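Local coordinates for SusD superfamily protein (Bacteroides vulgatus, PDB 3MYV) that probably binds polysaccharide at the bacterial outer membrane in the manner of SusD-family proteins, at residues S30-G34 with L119-D123; S50-S54 with K303-K307; A86-L90 with T113-I117; E343-K347 with L402-K406. All coordinates share one frame; numbering follows the deposited sequence. Where two conformers were deposited one is given.

How the contacts relate
The four contacts illustrate how a largely helical SusD-family chain is tied together by a few side chains at a time. Contacts 1 and 3 share helix 103-128: 113-117 packs on helix 77-94, and the next turn, 119-123, receives two tyrosines from a loop, with the contact centres about 14 Å apart. Contact 4 joins helix 334-348 to the end of helix 397-403 and the turn that follows it, its nearest atoms about 7 Å from contact 1. Contact 2 lies at the surface, its centre about 42 Å from that of contact 3 on the other side of the chain's centre. The bound sodium ion is about 13 Å from the side chain of Tyr33 in contact 1.

Contact 1 of 4, residues S30-G34 with L119-D123; sequences SGYYG and LCQFD. With EDO (1,2-ethanediol), chain I.
Tyr32 and Tyr33 deliver their phenol groups to one carboxylate oxygen, OD2 of Asp123, and both donate to it. The bond from Tyr32 OH to Asp123 OD2 is 2.6 Å long and uses the anti lone pair, the one turned from OD1. Tyr33 OH gives a second bond of 2.6 Å to Asp123 OD2, arriving on the syn side and 18° out of the carboxylate plane. The Tyr32 ring stands almost square to the carboxylate, the planes 88° apart. Two donors on one buried oxygen would probably stabilise its negative charge. The acidic side chain reaches them with CG beside its own backbone N (chi1 -74°).

Around this core, Cys120 SG lies at the edge of the Tyr32 ring, 5.4 Å from the centroid, in a sulfur-aromatic contact. Leu119 CD2 comes within 4.1 Å of Tyr33 CE2. The contact thus docks the loop between helices 13-27 and 36-43 onto helix 103-128, within the mainly helical N-terminal part of this SusD-family protein. The two rings also meet each other, with Tyr33 CD2 3.5 Å above the plane of Tyr32, over its centre.

Farther out, an ethanediol, probably from the crystallisation liquor, donates from O2 to Tyr33 OH at 2.8 Å. Arg126 forms a salt bridge with Asp123 OD1, holding the second oxygen of the carboxylate, while Met27 of helix 13-27 touches Tyr32, Tyr33 and Leu119.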
loop_
_atom_site.group_PDB
_atom_site.type_symbol
_atom_site.label_atom_id
_atom_site.label_comp_id
_atom_site.label_asym_id
_atom_site.label_seq_id
_atom_site.Cartn_x
_atom_site.Cartn_y
_atom_site.Cartn_z
ATOM N N SER A 30 -1.610 13.965 3.265
ATOM C CA SER A 30 -2.771 13.428 2.526
ATOM C C SER A 30 -2.431 13.152 1.060
ATOM O O SER A 30 -3.039 12.290 0.448
ATOM C CB SER A 30 -3.954 14.389 2.609
ATOM O OG SER A 30 -3.597 15.638 2.038
ATOM N N GLY A 31 -1.409 13.829 0.529
ATOM C CA GLY A 31 -0.919 13.576 -0.814
ATOM C C GLY A 31 -0.194 12.252 -1.030
ATOM O O GLY A 31 0.051 11.859 -2.195
ATOM N N TYR A 32 0.190 11.586 0.062
ATOM C CA TYR A 32 0.861 10.273 -0.022
ATOM C C TYR A 32 0.133 9.244 0.874
ATOM O O TYR A 32 -0.960 8.821 0.512
ATOM C CB TYR A 32 2.374 10.440 0.253
ATOM C CG TYR A 32 3.272 9.226 -0.013
ATOM C CD1 TYR A 32 2.856 8.172 -0.842
ATOM C CD2 TYR A 32 4.560 9.164 0.533
ATOM C CE1 TYR A 32 3.694 7.051 -1.083
ATOM C CE2 TYR A 32 5.404 8.067 0.294
ATOM C CZ TYR A 32 4.960 7.010 -0.508
ATOM O OH TYR A 32 5.784 5.942 -0.761
ATOM N N TYR A 33 0.671 8.882 2.039
ATOM C CA TYR A 33 0.031 7.857 2.876
ATOM C C TYR A 33 -1.058 8.362 3.840
ATOM O O TYR A 33 -1.659 7.587 4.589
ATOM C CB TYR A 33 1.100 7.017 3.589
ATOM C CG TYR A 33 1.597 5.863 2.740
ATOM C CD1 TYR A 33 0.743 4.805 2.414
ATOM C CD2 TYR A 33 2.888 5.842 2.239
ATOM C CE1 TYR A 33 1.164 3.754 1.645
ATOM C CE2 TYR A 33 3.320 4.778 1.442
ATOM C CZ TYR A 33 2.441 3.740 1.158
ATOM O OH TYR A 33 2.834 2.686 0.370
ATOM N N GLY A 34 -1.333 9.663 3.823
ATOM C CA GLY A 34 -2.498 10.182 4.529
ATOM C C GLY A 34 -3.823 9.903 3.834
ATOM O O GLY A 34 -4.876 9.920 4.489
ATOM N N LEU A 119 10.513 1.807 0.182
ATOM C CA LEU A 119 9.067 1.997 0.061
ATOM C C LEU A 119 8.694 3.106 -0.937
ATOM O O LEU A 119 7.855 2.901 -1.834
ATOM C CB LEU A 119 8.474 2.305 1.440
ATOM C CG LEU A 119 6.966 2.512 1.501
ATOM C CD1 LEU A 119 6.243 1.315 0.865
ATOM C CD2 LEU A 119 6.536 2.702 2.959
ATOM N N CYS A 120 9.363 4.252 -0.817
ATOM C CA CYS A 120 9.114 5.378 -1.701
ATOM C C CYS A 120 9.390 4.991 -3.148
ATOM O O CYS A 120 8.567 5.220 -4.049
ATOM C CB CYS A 120 10.004 6.552 -1.324
ATOM S SG CYS A 120 9.492 7.363 0.210
ATOM N N GLN A 121 10.550 4.402 -3.387
ATOM C CA GLN A 121 10.879 4.030 -4.772
ATOM C C GLN A 121 9.924 2.978 -5.309
ATOM O O GLN A 121 9.561 2.987 -6.513
ATOM C CB GLN A 121 12.332 3.597 -4.890
ATOM C CG GLN A 121 12.797 3.525 -6.379
ATOM C CD GLN A 121 12.987 4.907 -6.995
ATOM O OE1 GLN A 121 13.774 5.714 -6.479
ATOM N NE2 GLN A 121 12.329 5.156 -8.153
ATOM N N PHE A 122 9.500 2.052 -4.444
ATOM C CA PHE A 122 8.547 1.001 -4.851
ATOM C C PHE A 122 7.218 1.600 -5.290
ATOM O O PHE A 122 6.700 1.272 -6.355
ATOM C CB PHE A 122 8.355 -0.027 -3.723
ATOM C CG PHE A 122 7.238 -1.034 -3.972
ATOM C CD1 PHE A 122 7.322 -1.948 -5.015
ATOM C CD2 PHE A 122 6.151 -1.114 -3.122
ATOM C CE1 PHE A 122 6.304 -2.887 -5.224
ATOM C CE2 PHE A 122 5.145 -2.059 -3.316
ATOM C CZ PHE A 122 5.233 -2.952 -4.374
ATOM N N ASP A 123 6.694 2.519 -4.483
ATOM C CA ASP A 123 5.455 3.201 -4.819
ATOM C C ASP A 123 5.563 3.977 -6.136
ATOM O O ASP A 123 4.708 3.828 -7.025
ATOM C CB ASP A 123 5.018 4.083 -3.655
ATOM C CG ASP A 123 4.448 3.262 -2.485
ATOM O OD1 ASP A 123 4.016 2.108 -2.727
ATOM O OD2 ASP A 123 4.452 3.765 -1.333
HETATM C C1 EDO I . -0.681 0.585 0.619
HETATM O O1 EDO I . -1.114 -0.224 -0.467
HETATM C C2 EDO I . 0.460 -0.095 1.381
HETATM O O2 EDO I . 1.765 0.142 0.751
#

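Contact 2 of 4, residues S50-S54 with K303-K307; sequences SSEES and KYAGK. With EDO (1,2-ethanediol), chain D.
Tyr304 reaches across to the 50-54 loop with its phenol oxygen, and the hydrogen bonds gather there. The backbone N of Glu52 donates to Tyr304 OH at 3.0 Å, with an N-H...O angle of 152°. The same hydroxyl donates to a water 3.0 Å from OH, lying in the plane of the ring at its edge, and that water in turn donates to Glu53 OE2 over 2.6 Å. One phenol is therefore acceptor and donor at once, which would fix the rotation of its O-H. Within the loop, Glu53 N donates to Ser51 OG at 3.1 Å, closing an ST turn; the hydroxyl sits between the backbone N and carbonyl carbon (chi1 62°), where it can face the amide two residues on. Ser51 OG is also hydrogen-bonded to the backbone oxygen of Gln275.

The remaining contacts are van der Waals. Ser51 CB lies 3.6 Å from Tyr304 OH, and Glu52 CB comes within 3.2 Å of Tyr304 OH. An ethanediol, probably from the crystallisation liquor, lays C1 over one face of the tyrosine ring, 3.7 Å above its plane and offset toward the rim. Phe278 meets the Tyr304 ring edge-to-face.

Tyr304 begins the type I' turn that runs to Lys307 and links antiparallel strands 299-304 and 307-312, so that a beta hairpin is clasped to the ST turn at the surface.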
loop_
_atom_site.group_PDB
_atom_site.type_symbol
_atom_site.label_atom_id
_atom_site.label_comp_id
_atom_site.label_asym_id
_atom_site.label_seq_id
_atom_site.Cartn_x
_atom_site.Cartn_y
_atom_site.Cartn_z
ATOM N N SER A 50 -15.897 5.883 -6.609
ATOM C CA SER A 50 -16.237 7.247 -6.248
ATOM C C SER A 50 -17.744 7.480 -6.100
ATOM O O SER A 50 -18.572 6.808 -6.709
ATOM C CB SER A 50 -15.701 8.209 -7.343
ATOM O OG SER A 50 -15.907 9.556 -6.994
ATOM N N SER A 51 -18.091 8.454 -5.268
ATOM C CA SER A 51 -19.410 9.042 -5.293
ATOM C C SER A 51 -19.375 10.133 -6.369
ATOM O O SER A 51 -18.389 10.246 -7.108
ATOM C CB SER A 51 -19.730 9.668 -3.947
ATOM O OG SER A 51 -18.817 10.709 -3.669
ATOM N N GLU A 52 -20.384 11.001 -6.382
ATOM C CA GLU A 52 -20.402 12.158 -7.290
ATOM C C GLU A 52 -19.467 13.278 -6.816
ATOM O O GLU A 52 -19.194 14.209 -7.551
ATOM C CB GLU A 52 -21.822 12.709 -7.466
ATOM C CG GLU A 52 -22.810 11.725 -8.075
ATOM C CD GLU A 52 -24.249 12.235 -8.062
ATOM O OE1 GLU A 52 -24.464 13.466 -7.952
ATOM O OE2 GLU A 52 -25.165 11.398 -8.156
ATOM N N GLU A 53 -18.959 13.182 -5.587
ATOM C CA GLU A 53 -18.100 14.218 -5.056
ATOM C C GLU A 53 -16.787 14.303 -5.834
ATOM O O GLU A 53 -16.287 13.306 -6.342
ATOM C CB GLU A 53 -17.803 13.959 -3.589
ATOM C CG GLU A 53 -19.029 13.984 -2.707
ATOM C CD GLU A 53 -19.564 15.382 -2.484
ATOM O OE1 GLU A 53 -18.756 16.292 -2.199
ATOM O OE2 GLU A 53 -20.790 15.566 -2.553
ATOM N N SER A 54 -16.258 15.516 -5.919
ATOM C CA SER A 54 -14.979 15.783 -6.581
ATOM C C SER A 54 -13.803 15.415 -5.677
ATOM O O SER A 54 -13.970 15.206 -4.459
ATOM C CB SER A 54 -14.892 17.270 -6.953
ATOM O OG SER A 54 -16.109 17.735 -7.513
ATOM N N LYS A 303 -28.354 5.491 1.285
ATOM C CA LYS A 303 -29.135 5.752 0.086
ATOM C C LYS A 303 -28.491 6.932 -0.615
ATOM O O LYS A 303 -28.284 7.989 -0.015
ATOM C CB LYS A 303 -30.568 6.092 0.436
ATOM C CG LYS A 303 -31.399 4.966 1.039
ATOM C CD LYS A 303 -31.811 3.962 -0.015
ATOM C CE LYS A 303 -32.561 2.804 0.566
ATOM N NZ LYS A 303 -33.051 1.929 -0.540
ATOM N N TYR A 304 -28.231 6.749 -1.899
ATOM C CA TYR A 304 -27.572 7.741 -2.707
ATOM C C TYR A 304 -28.087 7.656 -4.135
ATOM O O TYR A 304 -28.165 6.550 -4.695
ATOM C CB TYR A 304 -26.072 7.447 -2.672
ATOM C CG TYR A 304 -25.216 8.570 -3.159
ATOM C CD1 TYR A 304 -24.863 9.627 -2.322
ATOM C CD2 TYR A 304 -24.716 8.555 -4.441
ATOM C CE1 TYR A 304 -24.046 10.656 -2.787
ATOM C CE2 TYR A 304 -23.898 9.561 -4.901
ATOM C CZ TYR A 304 -23.571 10.604 -4.082
ATOM O OH TYR A 304 -22.736 11.569 -4.590
ATOM N N ALA A 305 -28.453 8.817 -4.691
ATOM C CA ALA A 305 -29.041 8.933 -6.034
ATOM C C ALA A 305 -30.147 7.892 -6.254
ATOM O O ALA A 305 -30.189 7.196 -7.264
ATOM C CB ALA A 305 -27.928 8.851 -7.125
ATOM N N GLY A 306 -31.044 7.792 -5.269
ATOM C CA GLY A 306 -32.216 6.947 -5.367
ATOM C C GLY A 306 -31.967 5.441 -5.359
ATOM O O GLY A 306 -32.856 4.678 -5.720
ATOM N N LYS A 307 -30.799 5.025 -4.878
ATOM C CA LYS A 307 -30.429 3.608 -4.794
ATOM C C LYS A 307 -29.820 3.276 -3.435
ATOM O O LYS A 307 -29.271 4.140 -2.761
ATOM C CB LYS A 307 -29.355 3.297 -5.842
ATOM C CG LYS A 307 -29.829 3.223 -7.257
ATOM C CD LYS A 307 -28.652 2.820 -8.163
ATOM C CE LYS A 307 -29.111 2.162 -9.466
ATOM N NZ LYS A 307 -28.051 1.285 -10.055
HETATM C C1 EDO D . -26.631 12.429 -5.091
HETATM O O1 EDO D . -28.016 12.349 -4.823
HETATM C C2 EDO D . -26.280 13.903 -5.040
HETATM O O2 EDO D . -26.125 14.357 -6.380
HETATM O O HOH W 1 -22.356 13.478 -2.244
#

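Contact 3 of 4, residues A86-L90 with T113-I117; sequences AWNIL and TMAVI
Ala86 presses its methyl against Ile117, with CB only 3.3 Å from CG1, tighter than ordinary carbon packing. Its carbonyl oxygen also meets Thr113 CG2, at 3.4 Å. Next in the chain, Trp87 swings its indole over the end of Ile117: CD1 stands above the five-membered ring, 3.9 Å from the centroid and 15° off the normal, a CH-pi contact. Trp87 NE1 is hydrogen-bonded to the backbone oxygen of Ile145, which would steady the ring under the methyl.

These neighbours belong to helices 77-94 and 103-128, which run nearly antiparallel; the axes of the short segments pass 9.7 Å apart with a signed crossing angle of -151°. The pair forms part of the helical N-terminal region, with helix 13-27 touching Ile89 and Thr113.

Ile89 sets CG2 against Thr113 OG1, whose hydrogen-bond partner is the backbone oxygen of Leu109. With CG opposite its carbonyl carbon (chi1 -68°), Leu90 sends both branches across: CD2 slides past Thr113, while CD1 meets Ile117 CD1 tip to tip at 3.5 Å. Replacing Leu90 with an alanine would probably leave a gap beside Ile117 CD1 and Thr113 CG2. Leu90 CD1 also touches CG of Met114, present as selenomethionine, crosswise at 4.0 Å.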
loop_
_atom_site.group_PDB
_atom_site.type_symbol
_atom_site.label_atom_id
_atom_site.label_comp_id
_atom_site.label_asym_id
_atom_site.label_seq_id
_atom_site.Cartn_x
_atom_site.Cartn_y
_atom_site.Cartn_z
ATOM N N ALA A 86 15.935 11.440 2.687
ATOM C CA ALA A 86 16.461 10.157 3.157
ATOM C C ALA A 86 17.935 9.983 2.758
ATOM O O ALA A 86 18.766 9.552 3.563
ATOM C CB ALA A 86 15.631 9.007 2.614
ATOM N N TRP A 87 18.248 10.302 1.511
ATOM C CA TRP A 87 19.640 10.197 1.052
ATOM C C TRP A 87 20.550 11.211 1.748
ATOM O O TRP A 87 21.725 10.926 1.949
ATOM C CB TRP A 87 19.741 10.297 -0.480
ATOM C CG TRP A 87 19.552 8.964 -1.115
ATOM C CD1 TRP A 87 18.413 8.485 -1.697
ATOM C CD2 TRP A 87 20.529 7.916 -1.226
ATOM N NE1 TRP A 87 18.623 7.208 -2.163
ATOM C CE2 TRP A 87 19.905 6.832 -1.874
ATOM C CE3 TRP A 87 21.864 7.785 -0.822
ATOM C CZ2 TRP A 87 20.583 5.638 -2.161
ATOM C CZ3 TRP A 87 22.528 6.597 -1.094
ATOM C CH2 TRP A 87 21.893 5.547 -1.777
ATOM N N ASN A 88 20.018 12.373 2.132
ATOM C CA ASN A 88 20.805 13.333 2.934
ATOM C C ASN A 88 21.196 12.722 4.282
ATOM O O ASN A 88 22.328 12.917 4.755
ATOM C CB ASN A 88 20.062 14.666 3.107
ATOM C CG ASN A 88 20.026 15.476 1.812
ATOM O OD1 ASN A 88 20.864 15.281 0.929
ATOM N ND2 ASN A 88 19.075 16.395 1.704
ATOM N N ILE A 89 20.293 11.925 4.849
ATOM C CA ILE A 89 20.564 11.225 6.117
ATOM C C ILE A 89 21.663 10.195 5.910
ATOM O O ILE A 89 22.645 10.174 6.661
ATOM C CB ILE A 89 19.289 10.571 6.690
ATOM C CG1 ILE A 89 18.302 11.645 7.158
ATOM C CG2 ILE A 89 19.617 9.587 7.809
ATOM C CD1 ILE A 89 16.888 11.114 7.467
ATOM N N LEU A 90 21.516 9.347 4.888
ATOM C CA LEU A 90 22.501 8.296 4.638
ATOM C C LEU A 90 23.878 8.914 4.395
ATOM O O LEU A 90 24.880 8.419 4.911
ATOM C CB LEU A 90 22.119 7.425 3.432
ATOM C CG LEU A 90 20.882 6.523 3.547
ATOM C CD1 LEU A 90 20.774 5.579 2.325
ATOM C CD2 LEU A 90 20.911 5.727 4.857
ATOM N N THR A 113 16.116 4.078 7.493
ATOM C CA THR A 113 16.175 5.058 6.401
ATOM C C THR A 113 16.193 4.370 5.029
ATOM O O THR A 113 15.512 4.791 4.096
ATOM C CB THR A 113 17.403 5.972 6.554
ATOM O OG1 THR A 113 17.355 6.631 7.834
ATOM C CG2 THR A 113 17.473 7.017 5.411
HETATM N N MSE A 114 16.953 3.291 4.905
HETATM C CA MSE A 114 16.965 2.522 3.677
HETATM C C MSE A 114 15.603 1.893 3.414
HETATM O O MSE A 114 15.208 1.781 2.255
HETATM C CB MSE A 114 18.066 1.455 3.696
HETATM C CG MSE A 114 19.482 2.024 3.760
HETATM SE SE MSE A 114 20.820 0.663 4.152
HETATM C CE MSE A 114 20.746 -0.296 2.516
ATOM N N ALA A 115 14.902 1.448 4.460
ATOM C CA ALA A 115 13.544 0.875 4.289
ATOM C C ALA A 115 12.575 1.945 3.732
ATOM O O ALA A 115 11.779 1.666 2.837
ATOM C CB ALA A 115 13.032 0.306 5.642
ATOM N N VAL A 116 12.645 3.158 4.281
ATOM C CA VAL A 116 11.876 4.307 3.763
ATOM C C VAL A 116 12.167 4.556 2.272
ATOM O O VAL A 116 11.254 4.673 1.449
ATOM C CB VAL A 116 12.077 5.575 4.630
ATOM C CG1 VAL A 116 11.348 6.780 4.000
ATOM C CG2 VAL A 116 11.563 5.336 6.098
ATOM N N ILE A 117 13.439 4.546 1.906
ATOM C CA ILE A 117 13.841 4.735 0.510
ATOM C C ILE A 117 13.249 3.660 -0.392
ATOM O O ILE A 117 12.695 3.944 -1.447
ATOM C CB ILE A 117 15.398 4.774 0.406
ATOM C CG1 ILE A 117 15.906 6.103 0.982
ATOM C CG2 ILE A 117 15.873 4.504 -1.044
ATOM C CD1 ILE A 117 17.448 6.143 1.301
#

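Contact 4 of 4, residues E343-K347 with L402-K406; sequences EAGCK and LRNGK. With EDO (1,2-ethanediol), chain K.
Glu343 meets the guanidinium of Arg403 end-on, one carboxylate oxygen to each terminal nitrogen, the two flat groups nearly coplanar at 19°. This bidentate salt bridge is the centre of a network, completed by Lys347, that joins helix 334-348 to the C-terminal end of helix 397-403. That end is closed by a Schellman motif with Gly405 as its C-prime residue. The bond from Arg403 NH2 to Glu343 OE1 is 2.9 Å and almost straight at 174°, on the syn lone pair. Arg403 NH1 reaches Glu343 OE2 at 2.8 Å, on the syn side but out of the carboxylate plane.

The carboxylate is brought across by an extended chain, CG anti to the backbone N (chi1 -176°). Its OE2 also accepts from Lys347 NZ, on the anti lone pair at 2.9 Å, and from Asn404 ND2, above the carboxylate plane at 3.2 Å. A glutamine in place of Glu343 would probably leave Arg403 and Lys347 without their shared negative mate. Arg387 gives OE1 a second salt bridge, and Asp400 pairs with Arg403 NH2.

The Asn404 amide serves both charges: while ND2 faces the glutamate, OD1 takes a hydrogen bond of 2.9 Å from Lys347 NZ.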
loop_
_atom_site.group_PDB
_atom_site.type_symbol
_atom_site.label_atom_id
_atom_site.label_comp_id
_atom_site.label_asym_id
_atom_site.label_seq_id
_atom_site.Cartn_x
_atom_site.Cartn_y
_atom_site.Cartn_z
ATOM N N GLU A 343 -0.610 -16.768 -1.746
ATOM C CA GLU A 343 -0.505 -16.517 -3.202
ATOM C C GLU A 343 0.740 -17.167 -3.822
ATOM O O GLU A 343 0.680 -17.825 -4.875
ATOM C CB GLU A 343 -0.563 -15.025 -3.499
ATOM C CG GLU A 343 -0.568 -14.731 -4.958
ATOM C CD GLU A 343 -0.647 -13.262 -5.314
ATOM O OE1 GLU A 343 -1.079 -12.445 -4.496
ATOM O OE2 GLU A 343 -0.267 -12.918 -6.456
ATOM N N ALA A 344 1.877 -16.971 -3.179
ATOM C CA ALA A 344 3.137 -17.487 -3.673
ATOM C C ALA A 344 3.120 -19.023 -3.617
ATOM O O ALA A 344 3.561 -19.694 -4.558
ATOM C CB ALA A 344 4.312 -16.900 -2.841
ATOM N N GLY A 345 2.584 -19.577 -2.536
ATOM C CA GLY A 345 2.435 -21.045 -2.398
ATOM C C GLY A 345 1.590 -21.636 -3.524
ATOM O O GLY A 345 1.924 -22.655 -4.109
ATOM N N CYS A 346 0.491 -20.958 -3.835
ATOM C CA CYS A 346 -0.361 -21.380 -4.916
ATOM C C CYS A 346 0.426 -21.375 -6.236
ATOM O O CYS A 346 0.384 -22.338 -6.985
ATOM C CB CYS A 346 -1.574 -20.467 -4.971
ATOM S SG CYS A 346 -2.800 -21.003 -6.153
ATOM N N LYS A 347 1.199 -20.318 -6.490
ATOM C CA LYS A 347 1.999 -20.248 -7.708
ATOM C C LYS A 347 3.124 -21.268 -7.772
ATOM O O LYS A 347 3.508 -21.697 -8.848
ATOM C CB LYS A 347 2.550 -18.843 -7.907
ATOM C CG LYS A 347 1.459 -17.815 -8.190
ATOM C CD LYS A 347 2.006 -16.384 -8.223
ATOM C CE LYS A 347 1.043 -15.397 -8.851
ATOM N NZ LYS A 347 1.409 -13.966 -8.548
ATOM N N LEU A 402 -3.872 -6.122 -11.394
ATOM C CA LEU A 402 -3.093 -5.768 -12.586
ATOM C C LEU A 402 -1.779 -6.552 -12.643
ATOM O O LEU A 402 -1.409 -7.012 -13.707
ATOM C CB LEU A 402 -2.864 -4.258 -12.712
ATOM C CG LEU A 402 -3.377 -3.786 -14.074
ATOM C CD1 LEU A 402 -4.826 -4.179 -14.234
ATOM C CD2 LEU A 402 -3.212 -2.293 -14.296
ATOM N N ARG A 403 -1.106 -6.755 -11.505
ATOM C CA ARG A 403 0.185 -7.475 -11.507
ATOM C C ARG A 403 0.025 -8.956 -11.815
ATOM O O ARG A 403 0.993 -9.614 -12.180
ATOM C CB ARG A 403 0.957 -7.293 -10.179
ATOM C CG ARG A 403 0.354 -8.041 -8.970
ATOM C CD ARG A 403 1.062 -7.673 -7.661
ATOM N NE ARG A 403 0.265 -8.117 -6.536
ATOM C CZ ARG A 403 0.120 -9.390 -6.166
ATOM N NH1 ARG A 403 0.776 -10.368 -6.783
ATOM N NH2 ARG A 403 -0.662 -9.678 -5.148
ATOM N N ASN A 404 -1.194 -9.487 -11.653
ATOM C CA ASN A 404 -1.481 -10.847 -12.065
ATOM C C ASN A 404 -2.086 -10.950 -13.461
ATOM O O ASN A 404 -2.661 -11.965 -13.812
ATOM C CB ASN A 404 -2.415 -11.498 -11.059
ATOM C CG ASN A 404 -1.667 -12.008 -9.864
ATOM O OD1 ASN A 404 -0.886 -12.943 -9.994
ATOM N ND2 ASN A 404 -1.849 -11.368 -8.714
ATOM N N GLY A 405 -1.980 -9.871 -14.229
ATOM C CA GLY A 405 -2.462 -9.863 -15.592
ATOM C C GLY A 405 -3.965 -10.026 -15.733
ATOM O O GLY A 405 -4.446 -10.472 -16.783
ATOM N N LYS A 406 -4.720 -9.617 -14.716
ATOM C CA LYS A 406 -6.180 -9.710 -14.776
ATOM C C LYS A 406 -6.817 -8.484 -15.419
ATOM O O LYS A 406 -6.225 -7.406 -15.443
ATOM C CB LYS A 406 -6.781 -9.909 -13.385
ATOM C CG LYS A 406 -6.221 -11.100 -12.596
ATOM C CD LYS A 406 -6.557 -12.444 -13.268
ATOM C CE LYS A 406 -6.024 -13.598 -12.452
ATOM N NZ LYS A 406 -6.444 -14.915 -13.068
HETATM C C1 EDO K . -2.532 -25.217 -6.094
HETATM O O1 EDO K . -2.116 -26.577 -5.918
HETATM C C2 EDO K . -1.782 -24.596 -7.263
HETATM O O2 EDO K . -0.390 -24.878 -7.093
HETATM O O HOH W 2 2.272 -11.875 -10.733
#